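Local atomic coordinates of DegV domain-containing protein spr0652 (Streptococcus pneumoniae, PDB entry 6CNG), a protein that binds a long-chain fatty acid, here linoleic acid, and may play a role in lipid transport or fatty acid metabolism. Residues A[132-137]-A[164-169]; A[210-213]-A[219-222]. All coordinates share one frame; numbering follows the deposited sequence.

Contact 1 (A[132-137]-A[164-169]); sequences KIHVID and EVVEAI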
# COMPACT_ATOMS: atom_id res chain seq x y z
N LYS A 132 20.33 -10.74 -8.72
CA LYS A 132 20.35 -9.51 -7.94
C LYS A 132 18.96 -9.23 -7.39
O LYS A 132 17.97 -9.32 -8.13
CB LYS A 132 20.82 -8.33 -8.79
CG LYS A 132 22.24 -8.47 -9.29
CD LYS A 132 22.57 -7.35 -10.27
CE LYS A 132 24.06 -7.25 -10.54
NZ LYS A 132 24.31 -6.25 -11.60
N ILE A 133 18.90 -8.88 -6.11
CA ILE A 133 17.63 -8.70 -5.41
C ILE A 133 17.76 -7.49 -4.49
O ILE A 133 18.72 -7.38 -3.73
CB ILE A 133 17.22 -9.95 -4.61
CG1 ILE A 133 17.09 -11.20 -5.50
CG2 ILE A 133 15.91 -9.72 -3.94
CD1 ILE A 133 17.20 -12.50 -4.76
N HIS A 134 16.79 -6.58 -4.57
CA HIS A 134 16.72 -5.43 -3.70
C HIS A 134 15.36 -5.40 -3.02
O HIS A 134 14.33 -5.27 -3.69
CB HIS A 134 16.93 -4.15 -4.50
CG HIS A 134 16.90 -2.90 -3.67
ND1 HIS A 134 17.92 -2.55 -2.82
CD2 HIS A 134 15.98 -1.91 -3.59
CE1 HIS A 134 17.63 -1.40 -2.24
NE2 HIS A 134 16.46 -0.99 -2.70
N VAL A 135 15.38 -5.49 -1.70
CA VAL A 135 14.17 -5.48 -0.88
C VAL A 135 13.94 -4.08 -0.36
O VAL A 135 14.82 -3.48 0.27
CB VAL A 135 14.29 -6.46 0.30
CG1 VAL A 135 12.98 -6.52 1.04
CG2 VAL A 135 14.72 -7.84 -0.15
N ILE A 136 12.75 -3.58 -0.60
CA ILE A 136 12.35 -2.24 -0.21
C ILE A 136 11.28 -2.41 0.82
O ILE A 136 10.21 -2.95 0.54
CB ILE A 136 11.83 -1.47 -1.43
CG1 ILE A 136 12.94 -1.39 -2.48
CG2 ILE A 136 11.34 -0.14 -1.01
CD1 ILE A 136 12.50 -0.92 -3.84
N ASP A 137 11.56 -1.97 2.03
CA ASP A 137 10.52 -1.71 3.00
C ASP A 137 9.92 -0.35 2.68
O ASP A 137 10.58 0.68 2.85
CB ASP A 137 11.12 -1.73 4.39
CG ASP A 137 10.09 -1.59 5.48
OD1 ASP A 137 8.91 -1.28 5.25
OD2 ASP A 137 10.51 -1.81 6.63
N GLU A 164 21.63 1.15 -10.99
CA GLU A 164 21.02 2.45 -11.26
C GLU A 164 19.60 2.51 -10.72
O GLU A 164 19.20 3.51 -10.13
CB GLU A 164 21.08 2.77 -12.76
CG GLU A 164 22.48 3.15 -13.29
CD GLU A 164 22.56 3.33 -14.81
OE1 GLU A 164 21.68 2.85 -15.54
OE2 GLU A 164 23.52 3.96 -15.31
N VAL A 165 18.84 1.42 -10.85
CA VAL A 165 17.46 1.43 -10.38
C VAL A 165 17.39 1.49 -8.87
O VAL A 165 16.60 2.24 -8.30
CB VAL A 165 16.66 0.24 -10.96
CG1 VAL A 165 15.29 0.21 -10.37
CG2 VAL A 165 16.56 0.33 -12.44
N VAL A 166 18.22 0.70 -8.19
CA VAL A 166 18.28 0.77 -6.73
C VAL A 166 18.52 2.20 -6.27
O VAL A 166 17.86 2.71 -5.36
CB VAL A 166 19.38 -0.17 -6.21
CG1 VAL A 166 19.53 -0.01 -4.71
CG2 VAL A 166 19.11 -1.61 -6.60
N GLU A 167 19.48 2.88 -6.89
CA GLU A 167 19.80 4.25 -6.52
C GLU A 167 18.59 5.15 -6.72
O GLU A 167 18.18 5.89 -5.82
CB GLU A 167 21.02 4.66 -7.34
CG GLU A 167 21.32 6.15 -7.47
CD GLU A 167 22.51 6.42 -8.39
OE1 GLU A 167 23.20 5.45 -8.78
OE2 GLU A 167 22.76 7.61 -8.73
N ALA A 168 17.97 5.08 -7.89
CA ALA A 168 16.90 6.00 -8.21
C ALA A 168 15.66 5.76 -7.37
O ALA A 168 14.94 6.71 -7.06
CB ALA A 168 16.57 5.88 -9.69
N ILE A 169 15.35 4.51 -7.04
CA ILE A 169 14.15 4.22 -6.25
C ILE A 169 14.36 4.58 -4.79
O ILE A 169 13.43 5.00 -4.10
CB ILE A 169 13.72 2.76 -6.43
CG1 ILE A 169 12.26 2.58 -5.99
CG2 ILE A 169 14.60 1.81 -5.64
CD1 ILE A 169 11.20 3.20 -6.94
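His134 lays one face of its imidazole ring beneath the isopropyl group of Val166, where a strand of the α/β domain in this DegV-family protein meets the helix that runs beside it. The strand, 132-137, adds on parallel to strand 100-105, and segment 164-169 of helix 162-174 points almost the same way, with 9° between the two directions. The axes come no nearer than 10.1 Å, leaving the interface to side chains, and no hydrogen bond crosses it. Val166 CG1 is the methyl that does the work: it stands 3.6 Å from the centroid of the His134 ring, 22° off the ring normal, a CH-pi contact displaced toward the rim. Its nearest ring atom is CE1 of His134, 3.4 Å from Val166 CG1. The second methyl, Val166 CG2, rests at the root of the ring, 3.9 Å from His134 CG. The imidazole gets there because CG is anti to the backbone N of His134 (chi1 -179°) while chi2 turns the ring broadside to the valine. Phe162, earlier on the same helix, also touches this histidine. Ile133 points away from segment 164-169 and packs on Leu125 of helix 113-127, so the strand has helices on both its faces. Further along, Ile136 and Ile169 join in the buried part of the contact, with Leu152 of helix 143-157 touching Ile169. The two isoleucines cross obliquely, and the tip of Ile136, CD1, rests against Ile169 close to its branch point, 3.9 Å from Ile169 CG2 and 4.1 Å from Ile169 CG1.

Contact 2 (A[210-213]-A[219-222]); sequences VGKA and LELL. With EIC (linoleic acid), chain C.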
# COMPACT_ATOMS: atom_id res chain seq x y z
N VAL A 210 -7.67 11.23 10.05
CA VAL A 210 -6.80 11.73 9.01
C VAL A 210 -5.38 11.54 9.50
O VAL A 210 -5.01 12.05 10.56
CB VAL A 210 -7.10 13.21 8.72
CG1 VAL A 210 -6.17 13.73 7.70
CG2 VAL A 210 -8.52 13.37 8.27
N GLY A 211 -4.59 10.79 8.77
CA GLY A 211 -3.29 10.44 9.27
C GLY A 211 -2.31 10.27 8.15
O GLY A 211 -2.64 10.35 6.97
N LYS A 212 -1.06 10.02 8.54
CA LYS A 212 -0.01 9.75 7.59
C LYS A 212 0.76 8.52 8.02
O LYS A 212 0.70 8.11 9.17
CB LYS A 212 0.97 10.92 7.50
CG LYS A 212 1.75 11.22 8.74
CD LYS A 212 2.65 12.44 8.54
CE LYS A 212 3.65 12.68 9.68
NZ LYS A 212 4.42 13.99 9.53
N ALA A 213 1.48 7.94 7.08
CA ALA A 213 2.52 6.98 7.44
C ALA A 213 3.68 7.74 8.09
O ALA A 213 4.19 8.71 7.52
CB ALA A 213 3.00 6.23 6.20
N LEU A 219 1.01 4.21 12.07
CA LEU A 219 -0.06 5.19 11.92
C LEU A 219 0.24 6.41 12.78
O LEU A 219 0.59 6.29 13.95
CB LEU A 219 -1.41 4.61 12.33
CG LEU A 219 -2.04 3.66 11.33
CD1 LEU A 219 -1.50 2.25 11.57
CD2 LEU A 219 -3.52 3.68 11.48
N GLU A 220 0.07 7.60 12.20
CA GLU A 220 0.23 8.83 12.95
C GLU A 220 -0.93 9.76 12.66
O GLU A 220 -1.21 10.06 11.49
CB GLU A 220 1.56 9.51 12.63
CG GLU A 220 1.72 10.90 13.29
CD GLU A 220 3.17 11.29 13.65
OE1 GLU A 220 4.05 10.40 13.76
OE2 GLU A 220 3.42 12.50 13.83
N LEU A 221 -1.57 10.24 13.70
CA LEU A 221 -2.71 11.10 13.56
C LEU A 221 -2.30 12.51 13.18
O LEU A 221 -1.29 13.03 13.63
CB LEU A 221 -3.44 11.14 14.89
CG LEU A 221 -4.70 11.98 14.92
CD1 LEU A 221 -5.71 11.49 13.96
CD2 LEU A 221 -5.21 11.95 16.33
N LEU A 222 -3.14 13.13 12.36
CA LEU A 222 -2.92 14.48 11.89
C LEU A 222 -4.12 15.37 12.15
O LEU A 222 -3.99 16.52 12.57
CB LEU A 222 -2.68 14.51 10.39
CG LEU A 222 -1.42 13.84 9.86
CD1 LEU A 222 -1.39 13.99 8.38
CD2 LEU A 222 -0.18 14.38 10.47
C1 EIC C . -0.05 -8.85 8.69
C2 EIC C . -0.48 -7.63 7.89
C3 EIC C . -0.74 -6.40 8.75
C4 EIC C . -0.86 -5.15 7.90
C5 EIC C . -1.01 -3.91 8.75
C6 EIC C . -1.02 -2.64 7.91
C7 EIC C . -2.34 -2.40 7.16
C8 EIC C . -2.22 -1.22 6.21
C9 EIC C . -3.51 -1.13 5.42
C10 EIC C . -4.48 -0.33 5.79
C11 EIC C . -4.41 0.55 7.03
C12 EIC C . -4.88 1.92 6.58
C13 EIC C . -4.24 3.05 6.81
C14 EIC C . -2.95 3.10 7.60
C15 EIC C . -1.73 2.87 6.71
C16 EIC C . -0.46 2.96 7.55
C17 EIC C . 0.76 2.58 6.76
C18 EIC C . 1.98 2.64 7.65
O1 EIC C . 1.16 -9.20 8.76
O2 EIC C . -0.93 -9.53 9.29
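The β hairpin of strands 207-213 and 219-226 has the linoleic acid at its turn end, and these two segments are the antiparallel pairing next to its turn. Lys212 and Glu220 form the hydrogen-bonded pair: Lys212 N gives to Glu220 O at 3.0 Å, and Glu220 N returns a bond to Lys212 O at 3.1 Å. Two residues along, Leu222 N donates to Val210 O at 2.8 Å, the donor nitrogen lying in the plane of that carbonyl. Between them, Gly211 and Leu221 make a non-hydrogen-bonded pair, with Gly211 CA coming within 3.1 Å of Glu220 O. Val210 also shares a backbone bond with Gln223, and Leu222 combines an extended-type phi with a psi of -45°, as the first residue of a classic bulge does; both are consistent with a classic β bulge at Leu222 and Gln223 opposite Val210. Strand 219-226 is outermost in a mixed sheet of the chain, and strand 207-213 separates it from strand 176-182. On one side of the hairpin, Lys212 and Glu220 run side by side, their charged ends, NZ and OE2, 4.7 Å apart and not in contact. Leu222 reaches back over strand 210-213 and crosses the lysine at about a right angle: its CD1 sits on Gly211 C and Lys212 CB, and its CD2 is 3.9 Å from Lys212 CD. Ala213 and Leu219 turn to the opposite face and belong to the wall of the lipid pocket. Leu219, backed by Phe180 of strand 176-182, sets its CG 3.9 Å from linoleic acid C14, whereas Ala213 CB meets the terminal methyl, C18, at 4.0 Å.

The strand of contact 1 and the hairpin of contact 2 belong to different sheets, the centres of the two contacts about 27 Å apart and their nearest atoms about 10 Å, without touching. A sodium ion lies between them. Its protein ligands are Glu144, Gln173 and Thr176; Gln173 is on the helix of contact 1 and also donates through NE2 to Asp137 O, while Thr176 starts strand 176-182, neighbour of the 207-213 strand. The ion is about 9 Å from the side chain of Ile136 and 10 Å from that of Lys212. The lipid concerns contact 2 directly: linoleic acid is hydrogen-bonded to Ser111 OG, about 11 Å from Leu219 between side chains, whereas contact 1 lies away from the pocket.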